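Local coordinates for protein bacterial leucyl aminopeptidase (Legionella pneumophila, PDB 6ESL) that probably removes N-terminal amino acids, leucine among them, from peptides as a secreted zinc-dependent aminopeptidase of the M28 family that serves nutrient acquisition during intracellular infection, at residues 41-47 and 91-95; 161-165 and 176-180; 294-298 and 375-379. The contacts are given in a common frame with arbitrary orientation. Residue numbers count along the deposited sequence, not the author numbering.

The three contacts each set a helix against a sheet edge or strand end, in two separate parts of the chain. Interaction 1 belongs to the small antiparallel sheet of the N-terminal region, with its centre 52 Å from that of interaction 2 and 48 Å from that of interaction 3; it is partly buried and mostly apolar. Interactions 2 and 3 both reach the eight-stranded mixed sheet of the aminopeptidase, their centres 27 Å apart. Interaction 2 lies at the surface, where an outermost strand meets a helix through a hydroxyl-carboxylate hydrogen bond and a lysine chain laid on a ring face, beside a salt bridge within the helix. Interaction 3 is buried and relies on methionine, phenylalanine and a weak histidine hydrogen bond.

Interaction 1: residues 41-47 and 91-95; sequences LAENKEF and AQKLL
Leu95, in segment 91-95, fills the apolar centre. In its m,t rotamer it points toward segment 41-47, with CD1 3.7 Å from CA of Glu43 and 4.0 Å from CB of Ala42, and CD2 3.9 Å from CB of Phe47. Ala91, one turn earlier, puts its CB 3.9 Å from CB of Leu41 and 4.0 Å from CB of Ala42. These small methyls let the helix come close: the CA atoms of Ala42 and Gln92 are only 5.1 Å apart. Leu41 and Ala42 both face Ile49 in a classic beta bulge on edge strand 39-43. Beyond it the chain turns back toward strand 47-53; Asn44 (chi1 p) holds the turn as an Asx motif, its OD1 accepting from N of Phe47 at 3.0 Å. At the polar edge, Gln92 NE2 gives a weak hydrogen bond to Glu43 O (3.3 Å). Adhesion is thus chiefly apolar, with the amide serving a backbone carbonyl at the solvent-facing edge.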
# COMPACT_ATOMS: atom_id res chain seq x y z
N LEU B 41 26.23 -10.82 -19.28
CA LEU B 41 25.97 -12.25 -19.22
C LEU B 41 24.56 -12.56 -19.69
O LEU B 41 24.28 -13.68 -20.14
CB LEU B 41 26.17 -12.81 -17.79
CG LEU B 41 27.62 -12.70 -17.28
CD1 LEU B 41 27.62 -13.20 -15.86
CD2 LEU B 41 28.66 -13.41 -18.09
N ALA B 42 23.65 -11.62 -19.48
CA ALA B 42 22.28 -11.78 -19.85
C ALA B 42 21.62 -10.42 -19.75
O ALA B 42 22.10 -9.56 -19.04
CB ALA B 42 21.58 -12.75 -18.87
N GLU B 43 20.53 -10.24 -20.47
CA GLU B 43 19.75 -9.04 -20.38
C GLU B 43 18.36 -9.17 -20.87
O GLU B 43 18.04 -10.00 -21.69
CB GLU B 43 20.43 -7.83 -20.96
CG GLU B 43 20.60 -7.76 -22.44
CD GLU B 43 21.12 -6.41 -22.87
OE1 GLU B 43 20.35 -5.43 -22.83
OE2 GLU B 43 22.29 -6.35 -23.23
N ASN B 44 17.52 -8.33 -20.34
CA ASN B 44 16.15 -8.25 -20.72
C ASN B 44 15.74 -6.81 -20.77
O ASN B 44 16.55 -5.93 -20.71
CB ASN B 44 15.23 -9.17 -19.91
CG ASN B 44 15.10 -8.77 -18.47
OD1 ASN B 44 15.47 -7.71 -18.07
ND2 ASN B 44 14.53 -9.65 -17.68
N LYS B 45 14.46 -6.56 -20.90
CA LYS B 45 13.98 -5.21 -21.02
C LYS B 45 14.35 -4.32 -19.83
O LYS B 45 14.66 -3.18 -20.02
CB LYS B 45 12.48 -5.24 -21.19
CG LYS B 45 11.98 -5.84 -22.48
CD LYS B 45 10.47 -5.85 -22.57
CE LYS B 45 9.96 -6.44 -23.89
NZ LYS B 45 8.49 -6.50 -24.03
N GLU B 46 14.30 -4.84 -18.63
CA GLU B 46 14.62 -4.05 -17.46
C GLU B 46 16.00 -4.15 -16.80
O GLU B 46 16.40 -3.27 -16.09
CB GLU B 46 13.60 -4.42 -16.40
CG GLU B 46 12.19 -4.03 -16.76
CD GLU B 46 12.03 -2.54 -17.02
OE1 GLU B 46 12.63 -1.73 -16.30
OE2 GLU B 46 11.30 -2.17 -17.94
N PHE B 47 16.74 -5.18 -17.12
CA PHE B 47 17.98 -5.54 -16.39
C PHE B 47 19.03 -6.11 -17.27
O PHE B 47 18.74 -6.79 -18.30
CB PHE B 47 17.79 -6.63 -15.27
CG PHE B 47 16.84 -6.27 -14.19
CD1 PHE B 47 17.23 -5.43 -13.16
CD2 PHE B 47 15.56 -6.79 -14.18
CE1 PHE B 47 16.35 -5.08 -12.17
CE2 PHE B 47 14.65 -6.47 -13.18
CZ PHE B 47 15.05 -5.58 -12.16
N ALA B 91 22.51 -17.19 -15.47
CA ALA B 91 22.24 -15.74 -15.54
C ALA B 91 20.98 -15.47 -16.35
O ALA B 91 20.06 -14.86 -15.81
CB ALA B 91 23.45 -14.95 -16.03
N GLN B 92 20.88 -15.98 -17.60
CA GLN B 92 19.61 -15.82 -18.40
C GLN B 92 18.38 -16.44 -17.71
O GLN B 92 17.25 -15.86 -17.71
CB GLN B 92 19.79 -16.39 -19.86
CG GLN B 92 20.18 -15.37 -21.00
CD GLN B 92 19.02 -14.35 -21.30
OE1 GLN B 92 17.84 -14.72 -21.42
NE2 GLN B 92 19.36 -13.06 -21.40
N LYS B 93 18.58 -17.59 -17.09
CA LYS B 93 17.48 -18.25 -16.35
C LYS B 93 17.04 -17.43 -15.15
O LYS B 93 15.84 -17.35 -14.85
CB LYS B 93 17.88 -19.68 -15.91
CG LYS B 93 18.07 -20.66 -17.07
CD LYS B 93 18.48 -22.08 -16.66
CE LYS B 93 18.62 -23.00 -17.90
NZ LYS B 93 19.05 -24.36 -17.50
N LEU B 94 18.01 -16.82 -14.47
CA LEU B 94 17.72 -15.94 -13.35
C LEU B 94 16.84 -14.79 -13.76
O LEU B 94 15.90 -14.48 -13.07
CB LEU B 94 19.02 -15.43 -12.73
CG LEU B 94 18.89 -14.86 -11.33
CD1 LEU B 94 18.19 -15.79 -10.34
CD2 LEU B 94 20.33 -14.59 -10.93
N LEU B 95 17.09 -14.22 -14.94
CA LEU B 95 16.20 -13.18 -15.43
C LEU B 95 14.78 -13.59 -15.84
O LEU B 95 14.00 -12.69 -16.06
CB LEU B 95 16.89 -12.36 -16.55
CG LEU B 95 18.09 -11.49 -16.14
CD1 LEU B 95 18.55 -10.65 -17.29
CD2 LEU B 95 17.72 -10.54 -14.98

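Interaction 2: residues 161-165 and 176-180; sequences KSKFE and TSTFF
Helix 151-170 packs on the face of strand 176-183, one of the two outermost strands of the mixed sheet within this chain, a helix-on-sheet layer characteristic of the alpha/beta M28 fold. Segments 161-165 and 176-180 run antiparallel (174°) with axes 9.4 Å apart. Lys161 lies opposite Thr178, their CA atoms 7.1 Å apart. On the regular extended strand, Thr176 and Thr178 point toward the helix while Ser177 and Phe179 point away, the usual alternation. Lys161 is extended through chi3 (t,t,t) and then turns at chi4 (m), which carries NZ to its own helix neighbour one turn on: NZ and OE2 of Glu165 form a 2.9 Å salt bridge. Its methylene chain covers one face of the Phe180 ring (chi1 m), with CD 3.8 Å from the ring centroid in a CH-pi contact; NZ, 5.5 Å from that centroid, can add at most a weak cation-pi attraction. Glu165 (m,t) also accepts a hydrogen bond from Thr178 OG1 to its OE2, 2.7 Å, with Thr178 in its p rotamer. Phe164, chi1 t, reaches inward: its CD1 is 3.5 Å from CG2 of Thr178, and its ring edge meets CB of Thr176 at 4.1 Å. Threonine suits this strand because its methyl can meet a ring while its hydroxyl finds a carboxylate. One oxygen, Glu165 OE2, therefore joins the helix's own salt bridge to the strand's hydroxyl, beside the apolar contacts of Phe164 with Thr176 and Thr178.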
# COMPACT_ATOMS: atom_id res chain seq x y z
N LYS B 161 -28.85 13.68 -13.31
CA LYS B 161 -28.39 14.40 -14.46
C LYS B 161 -28.95 15.86 -14.42
O LYS B 161 -28.17 16.80 -14.61
CB LYS B 161 -28.86 13.68 -15.73
CG LYS B 161 -28.49 14.36 -17.04
CD LYS B 161 -28.70 13.36 -18.21
CE LYS B 161 -27.99 13.72 -19.49
NZ LYS B 161 -28.77 14.85 -20.14
N SER B 162 -30.24 16.02 -14.13
CA SER B 162 -30.90 17.40 -14.05
C SER B 162 -30.26 18.20 -12.98
O SER B 162 -29.94 19.35 -13.21
CB SER B 162 -32.34 17.36 -13.61
OG SER B 162 -33.08 16.80 -14.60
N LYS B 163 -30.08 17.57 -11.82
CA LYS B 163 -29.44 18.24 -10.68
C LYS B 163 -28.06 18.76 -11.06
O LYS B 163 -27.82 19.92 -10.93
CB LYS B 163 -29.46 17.33 -9.46
CG LYS B 163 -28.90 17.91 -8.16
CD LYS B 163 -28.75 16.84 -7.09
CE LYS B 163 -28.25 17.36 -5.73
NZ LYS B 163 -29.26 18.22 -5.01
N PHE B 164 -27.16 17.94 -11.58
CA PHE B 164 -25.85 18.46 -12.02
C PHE B 164 -26.03 19.63 -13.03
O PHE B 164 -25.35 20.63 -12.97
CB PHE B 164 -25.04 17.35 -12.68
CG PHE B 164 -23.68 17.78 -13.11
CD1 PHE B 164 -23.50 18.38 -14.31
CD2 PHE B 164 -22.60 17.62 -12.27
CE1 PHE B 164 -22.25 18.82 -14.69
CE2 PHE B 164 -21.36 18.07 -12.60
CZ PHE B 164 -21.18 18.65 -13.83
N GLU B 165 -26.94 19.47 -13.96
CA GLU B 165 -27.07 20.42 -15.07
C GLU B 165 -27.58 21.79 -14.54
O GLU B 165 -27.10 22.83 -14.97
CB GLU B 165 -28.04 19.84 -16.10
CG GLU B 165 -27.39 18.91 -17.11
CD GLU B 165 -28.43 18.04 -17.86
OE1 GLU B 165 -29.70 18.20 -17.76
OE2 GLU B 165 -27.94 17.15 -18.55
N THR B 176 -18.96 22.66 -18.86
CA THR B 176 -19.52 21.41 -18.42
C THR B 176 -20.32 20.67 -19.49
O THR B 176 -20.76 21.24 -20.47
CB THR B 176 -20.44 21.51 -17.16
OG1 THR B 176 -21.54 22.38 -17.36
CG2 THR B 176 -19.66 21.85 -15.93
N SER B 177 -20.50 19.39 -19.26
CA SER B 177 -21.18 18.55 -20.20
C SER B 177 -21.59 17.27 -19.48
O SER B 177 -20.93 16.81 -18.52
CB SER B 177 -20.24 18.27 -21.40
OG SER B 177 -20.83 17.38 -22.30
N THR B 178 -22.76 16.76 -19.87
CA THR B 178 -23.28 15.53 -19.33
C THR B 178 -23.62 14.51 -20.40
O THR B 178 -24.05 14.86 -21.47
CB THR B 178 -24.50 15.78 -18.49
OG1 THR B 178 -25.57 16.17 -19.33
CG2 THR B 178 -24.19 16.84 -17.43
N PHE B 179 -23.47 13.23 -20.10
CA PHE B 179 -24.04 12.20 -20.99
C PHE B 179 -24.34 10.88 -20.30
O PHE B 179 -23.74 10.57 -19.26
CB PHE B 179 -23.17 11.99 -22.21
CG PHE B 179 -21.76 11.58 -21.92
CD1 PHE B 179 -20.76 12.54 -21.73
CD2 PHE B 179 -21.41 10.22 -21.90
CE1 PHE B 179 -19.42 12.13 -21.52
CE2 PHE B 179 -20.09 9.83 -21.71
CZ PHE B 179 -19.09 10.78 -21.48
N PHE B 180 -25.32 10.16 -20.82
CA PHE B 180 -25.58 8.83 -20.36
C PHE B 180 -24.69 7.86 -21.10
O PHE B 180 -24.49 7.98 -22.30
CB PHE B 180 -27.02 8.40 -20.55
CG PHE B 180 -27.99 9.03 -19.58
CD1 PHE B 180 -27.69 9.12 -18.20
CD2 PHE B 180 -29.26 9.50 -20.04
CE1 PHE B 180 -28.60 9.66 -17.31
CE2 PHE B 180 -30.19 10.02 -19.16
CZ PHE B 180 -29.86 10.15 -17.80

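Interaction 3: residues 294-298 and 375-379; sequences DPTMW and HMTNF
This helix-on-sheet contact lies in the alpha/beta fold of the M28 aminopeptidase, where the C-terminal helix 373-391 meets the start of strand 297-300 of the mixed sheet. Pro295 and His375 are nearest in register, with CA atoms 6.8 Å apart. Hydrogen bonding comes first in the entry to the strand. Asp294 (chi1 t) makes an Asx turn, its OD1 accepting from N of Thr296 at 3.1 Å and from OG1 of Thr296 at 2.6 Å, so that carboxylate and threonine together shape the bend at Pro295, whose ring already limits phi. Thr296 then leaves its carbonyl toward the helix, where His375 NE2 donates to Thr296 O in a long, weak bond of 3.4 Å; a histidine serves here because its ring, at chi1 -141°, extends from the helix as a donor at the edge of its plane. Apolar contact is supplied by Met297 (m,t,p), whose CE lies 3.5 Å from CD1 of Phe379. Its flexible, unbranched chain reaches from the strand to the helix, with van der Waals contacts from SD to CB of Asn378 (4.0 Å) and from CE to Asn378 O (3.9 Å), while Ile316 and Ile320 of helix 306-320 touch it as well. The Phe379 side chain is about 12 Å from a bound zinc ion. Against its ring, Met297 SD, 4.8 Å from the centroid, makes the Met-aromatic contact, and Met297 CE makes a CH-pi contact over the face, 3.4 Å from the centroid and 8° off the normal.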
# COMPACT_ATOMS: atom_id res chain seq x y z
N ASP B 294 -16.15 7.71 16.83
CA ASP B 294 -14.85 7.40 16.20
C ASP B 294 -14.96 7.75 14.74
O ASP B 294 -15.70 7.06 14.00
CB ASP B 294 -14.52 5.91 16.39
CG ASP B 294 -13.26 5.51 15.71
OD1 ASP B 294 -12.64 6.28 14.98
OD2 ASP B 294 -12.84 4.37 15.99
N PRO B 295 -14.24 8.81 14.31
CA PRO B 295 -14.40 9.32 12.94
C PRO B 295 -13.43 8.78 11.91
O PRO B 295 -13.35 9.32 10.83
CB PRO B 295 -14.18 10.80 13.18
CG PRO B 295 -13.01 10.83 14.20
CD PRO B 295 -13.28 9.63 15.09
N THR B 296 -12.65 7.73 12.24
CA THR B 296 -11.75 7.06 11.35
C THR B 296 -12.35 6.81 9.96
O THR B 296 -13.54 6.38 9.84
CB THR B 296 -11.37 5.70 11.98
OG1 THR B 296 -10.70 5.88 13.25
CG2 THR B 296 -10.44 4.87 11.06
N MET B 297 -11.56 7.05 8.94
CA MET B 297 -11.90 6.73 7.58
C MET B 297 -10.96 5.62 7.10
O MET B 297 -9.83 5.58 7.48
CB MET B 297 -11.82 8.00 6.67
CG MET B 297 -12.85 9.07 7.10
SD MET B 297 -12.48 10.71 6.36
CE MET B 297 -13.20 10.41 4.79
N TRP B 298 -11.47 4.72 6.28
CA TRP B 298 -10.82 3.46 5.92
C TRP B 298 -10.37 3.50 4.47
O TRP B 298 -11.14 3.84 3.60
CB TRP B 298 -11.77 2.30 6.20
CG TRP B 298 -11.99 2.12 7.65
CD1 TRP B 298 -12.94 2.80 8.44
CD2 TRP B 298 -11.33 1.21 8.55
NE1 TRP B 298 -12.85 2.36 9.73
CE2 TRP B 298 -11.92 1.37 9.82
CE3 TRP B 298 -10.37 0.22 8.39
CZ2 TRP B 298 -11.52 0.66 10.92
CZ3 TRP B 298 -10.00 -0.56 9.53
CH2 TRP B 298 -10.58 -0.33 10.75
N HIS B 375 -19.73 12.23 9.04
CA HIS B 375 -18.97 11.25 8.24
C HIS B 375 -19.18 11.51 6.74
O HIS B 375 -18.27 11.66 6.02
CB HIS B 375 -19.46 9.86 8.57
CG HIS B 375 -18.37 8.83 8.64
ND1 HIS B 375 -18.58 7.50 8.35
CD2 HIS B 375 -17.09 8.92 9.03
CE1 HIS B 375 -17.47 6.83 8.53
NE2 HIS B 375 -16.55 7.66 8.94
N MET B 376 -20.43 11.69 6.33
CA MET B 376 -20.74 11.94 4.93
C MET B 376 -20.11 13.19 4.44
O MET B 376 -19.66 13.28 3.35
CB MET B 376 -22.25 11.98 4.70
CG MET B 376 -22.93 10.65 4.85
SD MET B 376 -24.64 10.50 4.33
CE MET B 376 -25.51 11.38 5.60
N THR B 377 -20.10 14.19 5.30
CA THR B 377 -19.46 15.50 4.99
C THR B 377 -17.93 15.34 4.82
O THR B 377 -17.30 15.90 3.92
CB THR B 377 -19.80 16.55 6.10
OG1 THR B 377 -21.22 16.69 6.16
CG2 THR B 377 -19.22 17.82 5.83
N ASN B 378 -17.33 14.53 5.67
CA ASN B 378 -15.89 14.24 5.59
C ASN B 378 -15.50 13.58 4.27
O ASN B 378 -14.48 13.93 3.67
CB ASN B 378 -15.43 13.40 6.81
CG ASN B 378 -15.25 14.24 8.08
OD1 ASN B 378 -15.10 13.67 9.23
ND2 ASN B 378 -15.27 15.58 7.94
N PHE B 379 -16.30 12.65 3.82
CA PHE B 379 -16.10 12.05 2.50
C PHE B 379 -16.28 13.01 1.34
O PHE B 379 -15.43 13.02 0.41
CB PHE B 379 -16.95 10.77 2.34
CG PHE B 379 -16.42 9.62 3.11
CD1 PHE B 379 -15.41 8.79 2.60
CD2 PHE B 379 -16.89 9.37 4.35
CE1 PHE B 379 -14.97 7.66 3.35
CE2 PHE B 379 -16.34 8.35 5.18
CZ PHE B 379 -15.38 7.51 4.66